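Long-range contacts in MdbA protein (Corynebacterium diphtheriae, PDB 5C00), which is a thiol-disulfide oxidoreductase of the DsbA family that probably forms disulfide bonds in exported proteins and is essential for viability, pilus assembly, toxin production and virulence: residues D30-K41 / I73-R83; T98-Q109 / K155-R166. All coordinates share one frame; numbering follows the deposited sequence. Where two conformers were deposited one is given.

Contact 1: D30-K41 / I73-R83; sequences DSAIVLKAVNAK and IENGDIVVNLR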
loop_
_atom_site.group_PDB
_atom_site.type_symbol
_atom_site.label_atom_id
_atom_site.label_comp_id
_atom_site.label_asym_id
_atom_site.label_seq_id
_atom_site.Cartn_x
_atom_site.Cartn_y
_atom_site.Cartn_z
ATOM N N ASP A 30 -8.758 10.035 -5.164
ATOM C CA ASP A 30 -9.963 9.211 -5.214
ATOM C C ASP A 30 -9.867 7.986 -4.308
ATOM O O ASP A 30 -10.226 6.930 -4.729
ATOM C CB ASP A 30 -10.288 8.760 -6.643
ATOM C CG ASP A 30 -11.604 7.951 -6.735
ATOM O OD1 ASP A 30 -12.578 8.248 -6.005
ATOM O OD2 ASP A 30 -11.682 6.978 -7.505
ATOM N N SER A 31 -9.380 8.188 -3.085
ATOM C CA SER A 31 -9.171 7.118 -2.077
ATOM C C SER A 31 -8.068 6.089 -2.389
ATOM O O SER A 31 -7.939 5.115 -1.664
ATOM C CB SER A 31 -10.457 6.362 -1.775
ATOM O OG SER A 31 -11.538 7.241 -1.514
ATOM N N ALA A 32 -7.300 6.306 -3.448
ATOM C CA ALA A 32 -6.271 5.377 -3.857
ATOM C C ALA A 32 -4.932 6.030 -3.709
ATOM O O ALA A 32 -4.786 7.278 -3.792
ATOM C CB ALA A 32 -6.458 4.961 -5.293
ATOM N N ILE A 33 -3.936 5.183 -3.507
ATOM C CA ILE A 33 -2.585 5.602 -3.655
ATOM C C ILE A 33 -2.211 5.138 -5.044
ATOM O O ILE A 33 -2.124 3.941 -5.310
ATOM C CB ILE A 33 -1.667 5.021 -2.566
ATOM C CG1 ILE A 33 -2.062 5.558 -1.191
ATOM C CG2 ILE A 33 -0.214 5.349 -2.892
ATOM C CD1 ILE A 33 -1.645 4.695 -0.018
ATOM N N VAL A 34 -1.975 6.098 -5.919
ATOM C CA VAL A 34 -1.776 5.816 -7.317
ATOM C C VAL A 34 -0.291 5.796 -7.687
ATOM O O VAL A 34 0.425 6.743 -7.395
ATOM C CB VAL A 34 -2.541 6.851 -8.190
ATOM C CG1 VAL A 34 -2.553 6.394 -9.645
ATOM C CG2 VAL A 34 -3.976 7.005 -7.717
ATOM N N LEU A 35 0.190 4.688 -8.259
ATOM C CA LEU A 35 1.582 4.599 -8.707
ATOM C C LEU A 35 1.610 4.620 -10.214
ATOM O O LEU A 35 0.859 3.901 -10.849
ATOM C CB LEU A 35 2.240 3.330 -8.184
ATOM C CG LEU A 35 2.140 3.174 -6.682
ATOM C CD1 LEU A 35 2.853 1.888 -6.314
ATOM C CD2 LEU A 35 2.771 4.333 -5.956
ATOM N N LYS A 36 2.448 5.464 -10.776
ATOM C CA LYS A 36 2.476 5.711 -12.208
ATOM C C LYS A 36 3.811 6.249 -12.641
ATOM O O LYS A 36 4.483 6.920 -11.885
ATOM C CB LYS A 36 1.390 6.731 -12.545
ATOM C CG LYS A 36 1.465 7.945 -11.644
ATOM C CD LYS A 36 0.229 8.847 -11.777
ATOM C CE LYS A 36 -0.175 9.407 -10.416
ATOM N NZ LYS A 36 -1.100 10.602 -10.536
ATOM N N ALA A 37 4.196 5.961 -13.873
ATOM C CA ALA A 37 5.333 6.588 -14.467
ATOM C C ALA A 37 5.083 8.093 -14.652
ATOM O O ALA A 37 3.955 8.511 -14.857
ATOM C CB ALA A 37 5.637 5.950 -15.792
ATOM N N VAL A 38 6.170 8.848 -14.626
ATOM C CA VAL A 38 6.156 10.298 -14.968
ATOM C C VAL A 38 5.452 10.548 -16.306
ATOM O O VAL A 38 4.574 11.432 -16.407
ATOM C CB VAL A 38 7.587 10.879 -14.927
ATOM C CG1 VAL A 38 7.648 12.302 -15.490
ATOM C CG2 VAL A 38 8.065 10.894 -13.501
ATOM N N ASN A 39 5.799 9.738 -17.301
ATOM C CA ASN A 39 5.190 9.849 -18.624
ATOM C C ASN A 39 4.453 8.563 -18.939
ATOM O O ASN A 39 4.783 7.847 -19.870
ATOM C CB ASN A 39 6.263 10.158 -19.675
ATOM C CG ASN A 39 6.761 11.608 -19.597
ATOM O OD1 ASN A 39 5.966 12.567 -19.569
ATOM N ND2 ASN A 39 8.074 11.772 -19.587
ATOM N N ALA A 40 3.455 8.272 -18.129
ATOM C CA ALA A 40 2.616 7.127 -18.359
ATOM C C ALA A 40 1.837 7.368 -19.645
ATOM O O ALA A 40 1.474 8.494 -19.969
ATOM C CB ALA A 40 1.666 6.925 -17.201
ATOM N N LYS A 41 1.612 6.288 -20.370
ATOM C CA LYS A 41 0.831 6.346 -21.582
ATOM C C LYS A 41 -0.612 6.695 -21.229
ATOM O O LYS A 41 -1.177 6.206 -20.233
ATOM C CB LYS A 41 0.892 5.012 -22.303
ATOM C CG LYS A 41 2.311 4.595 -22.636
ATOM C CD LYS A 41 2.368 3.145 -23.074
ATOM C CE LYS A 41 3.799 2.711 -23.336
ATOM N NZ LYS A 41 3.830 1.257 -23.672
ATOM N N ILE A 73 4.791 -0.604 -14.294
ATOM C CA ILE A 73 4.544 0.773 -13.912
ATOM C C ILE A 73 5.679 1.620 -14.470
ATOM O O ILE A 73 5.421 2.613 -15.114
ATOM C CB ILE A 73 4.449 0.991 -12.382
ATOM C CG1 ILE A 73 3.265 0.240 -11.759
ATOM C CG2 ILE A 73 4.309 2.454 -12.075
ATOM C CD1 ILE A 73 3.370 0.132 -10.241
ATOM N N GLU A 74 6.933 1.240 -14.251
ATOM C CA GLU A 74 8.037 2.109 -14.713
ATOM C C GLU A 74 8.046 2.242 -16.243
ATOM O O GLU A 74 8.405 3.294 -16.758
ATOM C CB GLU A 74 9.391 1.617 -14.172
ATOM C CG GLU A 74 9.541 1.834 -12.698
ATOM C CD GLU A 74 10.741 1.122 -12.084
ATOM O OE1 GLU A 74 11.152 0.115 -12.665
ATOM O OE2 GLU A 74 11.221 1.532 -10.984
ATOM N N ASN A 75 7.598 1.197 -16.956
ATOM C CA ASN A 75 7.417 1.202 -18.421
ATOM C C ASN A 75 6.270 2.029 -18.955
ATOM O O ASN A 75 6.150 2.247 -20.173
ATOM C CB ASN A 75 7.107 -0.202 -18.905
ATOM C CG ASN A 75 8.304 -1.075 -18.900
ATOM O OD1 ASN A 75 9.414 -0.598 -18.696
ATOM N ND2 ASN A 75 8.094 -2.370 -19.132
ATOM N N GLY A 76 5.380 2.480 -18.077
ATOM C CA GLY A 76 4.238 3.284 -18.506
ATOM C C GLY A 76 3.045 2.476 -19.022
ATOM O O GLY A 76 2.083 3.058 -19.544
ATOM N N ASP A 77 3.066 1.151 -18.809
ATOM C CA ASP A 77 2.033 0.240 -19.324
ATOM C C ASP A 77 0.809 0.092 -18.431
ATOM O O ASP A 77 -0.285 -0.277 -18.915
ATOM C CB ASP A 77 2.612 -1.171 -19.549
ATOM C CG ASP A 77 3.646 -1.216 -20.694
ATOM O OD1 ASP A 77 3.448 -0.486 -21.688
ATOM O OD2 ASP A 77 4.651 -1.962 -20.574
ATOM N N ILE A 78 0.991 0.271 -17.121
ATOM C CA ILE A 78 -0.115 0.280 -16.187
ATOM C C ILE A 78 -0.029 1.443 -15.227
ATOM O O ILE A 78 1.064 1.940 -14.962
ATOM C CB ILE A 78 -0.174 -1.024 -15.383
ATOM C CG1 ILE A 78 1.056 -1.254 -14.520
ATOM C CG2 ILE A 78 -0.319 -2.172 -16.348
ATOM C CD1 ILE A 78 0.921 -2.475 -13.647
ATOM N N VAL A 79 -1.188 1.884 -14.769
ATOM C CA VAL A 79 -1.310 2.819 -13.664
ATOM C C VAL A 79 -2.011 2.084 -12.539
ATOM O O VAL A 79 -3.074 1.543 -12.755
ATOM C CB VAL A 79 -2.084 4.055 -14.108
ATOM C CG1 VAL A 79 -2.388 4.965 -12.928
ATOM C CG2 VAL A 79 -1.229 4.794 -15.130
ATOM N N VAL A 80 -1.376 1.984 -11.371
ATOM C CA VAL A 80 -1.925 1.169 -10.288
ATOM C C VAL A 80 -2.575 1.974 -9.176
ATOM O O VAL A 80 -1.936 2.798 -8.492
ATOM C CB VAL A 80 -0.872 0.204 -9.674
ATOM C CG1 VAL A 80 -1.547 -0.641 -8.604
ATOM C CG2 VAL A 80 -0.317 -0.713 -10.752
ATOM N N ASN A 81 -3.866 1.770 -9.029
ATOM C CA ASN A 81 -4.557 2.337 -7.915
ATOM C C ASN A 81 -4.557 1.359 -6.751
ATOM O O ASN A 81 -5.340 0.420 -6.742
ATOM C CB ASN A 81 -5.987 2.691 -8.295
ATOM C CG ASN A 81 -6.033 3.630 -9.471
ATOM O OD1 ASN A 81 -5.907 4.825 -9.311
ATOM N ND2 ASN A 81 -6.177 3.083 -10.657
ATOM N N LEU A 82 -3.734 1.651 -5.744
ATOM C CA LEU A 82 -3.670 0.865 -4.547
ATOM C C LEU A 82 -4.803 1.337 -3.635
ATOM O O LEU A 82 -4.835 2.517 -3.219
ATOM C CB LEU A 82 -2.326 0.993 -3.829
ATOM C CG LEU A 82 -1.121 0.426 -4.571
ATOM C CD1 LEU A 82 0.124 0.863 -3.836
ATOM C CD2 LEU A 82 -1.198 -1.079 -4.666
ATOM N N ARG A 83 -5.776 0.449 -3.450
ATOM C CA ARG A 83 -6.996 0.705 -2.697
ATOM C C ARG A 83 -6.932 -0.103 -1.416
ATOM O O ARG A 83 -7.231 -1.321 -1.393
ATOM C CB ARG A 83 -8.201 0.358 -3.548
ATOM C CG ARG A 83 -8.343 1.315 -4.757
ATOM C CD ARG A 83 -9.707 1.236 -5.460
ATOM N NE ARG A 83 -9.759 2.267 -6.484
ATOM C CZ ARG A 83 -9.991 3.555 -6.250
ATOM N NH1 ARG A 83 -10.243 3.995 -5.037
ATOM N NH2 ARG A 83 -9.938 4.425 -7.248
HETATM O O HOH W 1 -5.851 3.569 -0.755
HETATM O O HOH W 2 2.935 3.909 -15.529
#
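Ile33 and Leu82 exchange two backbone hydrogen bonds, and Leu35 and Val80 pair in the same way two residues on. Between them Val34 faces Asn81 as a non-hydrogen-bonded pair, where Val34 CA points its hydrogen at Val80 O (3.2 Å). A water extends the pairing at one end by donating to Ser31 O and Leu82 O. A second water accepts from Ala37 N and donates to Ile73 O and Ile78 O where the strands part.

Antiparallel strands 32-36 and 78-85 belong to the mixed central sheet of a thioredoxin-type fold, strand 78-85 lying between 32-36 and 45-52. Helix 56-74 ends in a Schellman motif at Gly76, whose positive phi a glycine adopts without strain and whose bare CA lets Ala40 CA approach to 4.2 Å.

Apolar contacts occupy both faces. Leu35 CD1 meets Leu82 CD1 at 3.8 Å on the face where Ile33 and both leucines, bulky and branched, fill the buried layer against Trp113 and Tyr116 of helix 113-125, while Ile73 CD1 reaches Leu35 CB. On the other face Val34 CG1, anti to its own N (chi1 -169°), touches Val79 CG1 at 3.6 Å. Val34 CG2 also lies against the amide oxygen of Asn81, whose nitrogen is bonded to Ile47 O.

Charged groups close the two ends. Arg83 grips Asp30 end-on: NH1 meets Asp30 O in the guanidinium plane (3.0 Å, 164° at the hydrogen), whereas NH2 reaches Asp30 OD2 from above the carboxylate in a salt bridge (3.1 Å). Ala32 CB lies over one guanidinium face, offset toward its rim, and Asp48 and Asn172 bind the same group. Beyond the strands, at the opposite end, the extended Lys41 chain runs over Gly76 O to place NZ 2.7 Å from Asp77 OD1 in a salt bridge.

Contact 2: T98-Q109 / K155-R166; sequences TKAGAAALAVAQ and KIREGGAKEDFR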
loop_
_atom_site.group_PDB
_atom_site.type_symbol
_atom_site.label_atom_id
_atom_site.label_comp_id
_atom_site.label_asym_id
_atom_site.label_seq_id
_atom_site.Cartn_x
_atom_site.Cartn_y
_atom_site.Cartn_z
ATOM N N THR A 98 -5.475 -0.714 10.262
ATOM C CA THR A 98 -5.564 0.760 10.257
ATOM C C THR A 98 -4.251 1.421 10.605
ATOM O O THR A 98 -3.865 2.398 9.967
ATOM C CB THR A 98 -6.682 1.284 11.166
ATOM O OG1 THR A 98 -7.921 0.712 10.749
ATOM C CG2 THR A 98 -6.758 2.858 11.068
ATOM N N LYS A 99 -3.582 0.941 11.642
ATOM C CA LYS A 99 -2.282 1.521 12.022
ATOM C C LYS A 99 -1.245 1.458 10.887
ATOM O O LYS A 99 -0.584 2.464 10.548
ATOM C CB LYS A 99 -1.760 0.865 13.290
ATOM C CG LYS A 99 -2.475 1.309 14.538
ATOM C CD LYS A 99 -1.931 0.577 15.766
ATOM C CE LYS A 99 -2.481 1.211 17.047
ATOM N NZ LYS A 99 -3.919 0.919 17.243
ATOM N N ALA A 100 -1.123 0.298 10.255
ATOM C CA ALA A 100 -0.188 0.088 9.158
ATOM C C ALA A 100 -0.622 0.908 7.939
ATOM O O ALA A 100 0.186 1.588 7.295
ATOM C CB ALA A 100 -0.159 -1.402 8.821
ATOM N N GLY A 101 -1.913 0.839 7.615
ATOM C CA GLY A 101 -2.439 1.494 6.434
ATOM C C GLY A 101 -2.357 2.999 6.565
ATOM O O GLY A 101 -1.966 3.687 5.629
ATOM N N ALA A 102 -2.657 3.525 7.742
ATOM C CA ALA A 102 -2.591 4.971 7.918
ATOM C C ALA A 102 -1.132 5.486 7.997
ATOM O O ALA A 102 -0.854 6.604 7.554
ATOM C CB ALA A 102 -3.351 5.360 9.142
ATOM N N ALA A 103 -0.205 4.672 8.509
ATOM C CA ALA A 103 1.237 5.021 8.505
ATOM C C ALA A 103 1.763 5.107 7.064
ATOM O O ALA A 103 2.378 6.089 6.666
ATOM C CB ALA A 103 2.040 4.025 9.307
ATOM N N ALA A 104 1.400 4.129 6.256
ATOM C CA ALA A 104 1.803 4.083 4.869
ATOM C C ALA A 104 1.173 5.246 4.109
ATOM O O ALA A 104 1.859 5.855 3.276
ATOM C CB ALA A 104 1.442 2.748 4.237
ATOM N N LEU A 105 -0.106 5.539 4.377
ATOM C CA LEU A 105 -0.747 6.727 3.773
ATOM C C LEU A 105 -0.045 8.020 4.076
ATOM O O LEU A 105 0.136 8.836 3.156
ATOM C CB LEU A 105 -2.221 6.849 4.138
ATOM C CG LEU A 105 -2.993 8.028 3.487
ATOM C CD1 LEU A 105 -3.041 7.924 1.958
ATOM C CD2 LEU A 105 -4.406 7.946 4.046
ATOM N N ALA A 106 0.357 8.227 5.340
ATOM C CA ALA A 106 1.111 9.431 5.724
ATOM C C ALA A 106 2.374 9.594 4.873
ATOM O O ALA A 106 2.741 10.692 4.480
ATOM C CB ALA A 106 1.428 9.424 7.217
ATOM N N VAL A 107 3.101 8.510 4.622
ATOM C CA VAL A 107 4.250 8.569 3.744
ATOM C C VAL A 107 3.877 8.912 2.309
ATOM O O VAL A 107 4.489 9.769 1.713
ATOM C CB VAL A 107 5.024 7.217 3.777
ATOM C CG1 VAL A 107 6.328 7.365 2.989
ATOM C CG2 VAL A 107 5.338 6.790 5.208
ATOM N N ALA A 108 2.871 8.266 1.749
ATOM C CA ALA A 108 2.440 8.579 0.393
ATOM C C ALA A 108 1.985 10.044 0.213
ATOM O O ALA A 108 2.305 10.679 -0.782
ATOM C CB ALA A 108 1.319 7.682 -0.010
ATOM N N GLN A 109 1.286 10.549 1.211
ATOM C CA GLN A 109 0.816 11.937 1.221
ATOM C C GLN A 109 1.970 12.940 1.100
ATOM O O GLN A 109 1.808 14.069 0.574
ATOM C CB GLN A 109 0.010 12.164 2.528
ATOM C CG GLN A 109 -0.252 13.619 2.901
ATOM C CD GLN A 109 -1.145 14.311 1.882
ATOM O OE1 GLN A 109 -1.777 13.648 1.051
ATOM N NE2 GLN A 109 -1.178 15.645 1.914
ATOM N N LYS A 155 3.531 12.901 12.317
ATOM C CA LYS A 155 2.172 12.626 11.917
ATOM C C LYS A 155 1.785 11.159 12.206
ATOM O O LYS A 155 0.703 10.880 12.704
ATOM C CB LYS A 155 2.035 12.938 10.437
ATOM C CG LYS A 155 0.730 12.538 9.797
ATOM C CD LYS A 155 0.692 12.986 8.352
ATOM C CE LYS A 155 1.086 14.446 8.177
ATOM N NZ LYS A 155 0.515 14.955 6.913
ATOM N N ILE A 156 2.681 10.215 11.896
ATOM C CA ILE A 156 2.394 8.833 12.177
ATOM C C ILE A 156 2.224 8.585 13.704
ATOM O O ILE A 156 1.317 7.864 14.144
ATOM C CB ILE A 156 3.501 7.919 11.600
ATOM C CG1 ILE A 156 3.486 8.066 10.062
ATOM C CG2 ILE A 156 3.292 6.471 12.085
ATOM C CD1 ILE A 156 4.516 7.285 9.293
ATOM N N ARG A 157 3.109 9.162 14.497
ATOM C CA ARG A 157 3.015 9.043 15.956
ATOM C C ARG A 157 1.687 9.547 16.496
ATOM O O ARG A 157 1.182 8.991 17.450
ATOM C CB ARG A 157 4.128 9.852 16.626
ATOM C CG ARG A 157 5.487 9.284 16.382
ATOM C CD ARG A 157 6.563 9.914 17.259
ATOM N NE ARG A 157 7.845 9.681 16.647
ATOM C CZ ARG A 157 8.449 8.483 16.607
ATOM N NH1 ARG A 157 7.906 7.447 17.216
ATOM N NH2 ARG A 157 9.597 8.321 15.953
ATOM N N GLU A 158 1.141 10.593 15.888
ATOM C CA GLU A 158 -0.106 11.210 16.300
ATOM C C GLU A 158 -1.306 10.653 15.596
ATOM O O GLU A 158 -2.424 11.055 15.884
ATOM C CB GLU A 158 -0.044 12.735 16.035
ATOM C CG GLU A 158 0.853 13.495 16.994
ATOM C CD GLU A 158 1.352 14.829 16.437
ATOM O OE1 GLU A 158 0.919 15.222 15.325
ATOM O OE2 GLU A 158 2.190 15.484 17.094
ATOM N N GLY A 159 -1.113 9.714 14.681
ATOM C CA GLY A 159 -2.228 9.137 13.906
ATOM C C GLY A 159 -2.916 10.126 12.991
ATOM O O GLY A 159 -4.140 10.012 12.723
ATOM N N GLY A 160 -2.140 11.097 12.517
ATOM C CA GLY A 160 -2.655 12.160 11.668
ATOM C C GLY A 160 -3.331 11.764 10.369
ATOM O O GLY A 160 -4.216 12.492 9.909
ATOM N N ALA A 161 -2.944 10.641 9.757
ATOM C CA ALA A 161 -3.593 10.235 8.551
ATOM C C ALA A 161 -4.707 9.189 8.803
ATOM O O ALA A 161 -5.257 8.664 7.854
ATOM C CB ALA A 161 -2.577 9.709 7.524
ATOM N N LYS A 162 -5.045 8.893 10.050
ATOM C CA LYS A 162 -6.006 7.813 10.325
ATOM C C LYS A 162 -7.404 8.140 9.882
ATOM O O LYS A 162 -8.096 7.324 9.291
ATOM C CB LYS A 162 -6.016 7.435 11.799
ATOM C CG LYS A 162 -4.745 6.701 12.228
ATOM C CD LYS A 162 -4.943 6.031 13.572
ATOM C CE LYS A 162 -3.672 5.394 14.089
ATOM N NZ LYS A 162 -3.786 5.094 15.528
ATOM N N GLU A 163 -7.836 9.361 10.162
ATOM C CA GLU A 163 -9.178 9.720 9.794
ATOM C C GLU A 163 -9.378 9.593 8.279
ATOM O O GLU A 163 -10.373 9.055 7.822
ATOM C CB GLU A 163 -9.508 11.130 10.317
ATOM C CG GLU A 163 -9.523 11.252 11.854
ATOM C CD GLU A 163 -8.122 11.331 12.512
ATOM O OE1 GLU A 163 -7.064 11.474 11.809
ATOM O OE2 GLU A 163 -8.079 11.249 13.776
ATOM N N ASP A 164 -8.459 10.121 7.489
ATOM C CA ASP A 164 -8.569 9.967 6.044
ATOM C C ASP A 164 -8.359 8.538 5.565
ATOM O O ASP A 164 -9.075 8.038 4.671
ATOM C CB ASP A 164 -7.646 10.906 5.331
ATOM C CG ASP A 164 -8.253 12.286 5.167
ATOM O OD1 ASP A 164 -9.447 12.431 5.359
ATOM O OD2 ASP A 164 -7.520 13.213 4.844
ATOM N N PHE A 165 -7.454 7.830 6.201
ATOM C CA PHE A 165 -7.308 6.425 5.869
ATOM C C PHE A 165 -8.643 5.651 6.043
ATOM O O PHE A 165 -9.019 4.882 5.195
ATOM C CB PHE A 165 -6.267 5.764 6.728
ATOM C CG PHE A 165 -6.191 4.308 6.472
ATOM C CD1 PHE A 165 -5.447 3.836 5.386
ATOM C CD2 PHE A 165 -6.850 3.441 7.266
ATOM C CE1 PHE A 165 -5.427 2.493 5.097
ATOM C CE2 PHE A 165 -6.809 2.095 6.997
ATOM C CZ PHE A 165 -6.112 1.640 5.898
ATOM N N ARG A 166 -9.307 5.850 7.172
ATOM C CA ARG A 166 -10.617 5.203 7.420
ATOM C C ARG A 166 -11.646 5.604 6.366
ATOM O O ARG A 166 -12.413 4.779 5.911
ATOM C CB ARG A 166 -11.141 5.621 8.779
ATOM C CG ARG A 166 -10.376 5.083 9.961
ATOM C CD ARG A 166 -10.814 5.774 11.258
ATOM N NE ARG A 166 -9.915 5.328 12.342
ATOM C CZ ARG A 166 -9.327 6.081 13.249
ATOM N NH1 ARG A 166 -9.519 7.405 13.301
ATOM N NH2 ARG A 166 -8.538 5.484 14.146
HETATM O O HOH W 3 -1.129 8.473 10.244
HETATM O O HOH W 4 2.180 13.125 5.460
#
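Helix 98-109 and the short helical segment 162-166 run at 107° to each other, their axes 8.8 Å apart at the closest, and Ala102 and Lys162 bring their CA atoms to 5.1 Å. Segment 155-166 makes a corner: helix 150-158 ends in a Schellman motif at Gly159, where positive phi suits a residue without CB, and Ala161 is the N-cap of helix 162-180. No direct hydrogen bond joins the two segments. One water accepts from Ala161 N and donates weakly to Ala102 O; another links Ala106 O to Lys155 NZ.

Small residues allow this close approach. The Phe165 ring, swung out with CG anti to the backbone N (chi1 175°), enters a hole formed by Thr98, Gly101, Ala102 and Leu105 as a knob. One face of the ring lies over the helix backbone, with CE1 at 3.4 Å from Gly101 CA, where glycine, having no side chain, leaves room for the ring. Thr98 CG2 packs against CD2 of Phe165, and Leu105 CD2 sits at the ring's edge, near its plane. Beside the ring, Ala102 CB rests on Lys162 CG at 3.6 Å. Further along, Ala161 CB fits against Ala106 CB, and Ile156 reaches across with CG1 to Ala106 CB (3.8 Å) and with CD1 to Ala103 O (3.6 Å).

Lysine suits both position 99 and position 162 because its aliphatic chain can pack while its ammonium reaches carboxylates. Lys99 NZ and Lys162 NZ lie 4.5 Å apart, both forming salt bridges with Asp94, and Lys162 also with Asp136; these carboxylates probably balance the two charges.

Such all-helical packing, with 32 of the 45 intervening residues in helices and none in strands, is typical of the helical domain inserted into the thioredoxin fold of DsbA-family proteins.

The two contacts follow one another along the chain: strand 78-85 of contact 1 is succeeded by helix 96-109, which carries the first segment of contact 2. Contact 1 belongs to the sheet and contact 2 to the helical part; their centres lie about 21 Å apart. They nevertheless touch through Ile33, whose CG2 meets Ala108 CB at 4.0 Å and whose CD1 meets Leu105 CD1 at 4.0 Å. Helix 162-180 adds a second tie, since Asn172 binds Arg83 and Ser31 O. A CxxC pair, Cys55 and Cys58, at the start of helix 56-74 is probably the redox site; contact 1 includes that helix's opposite end.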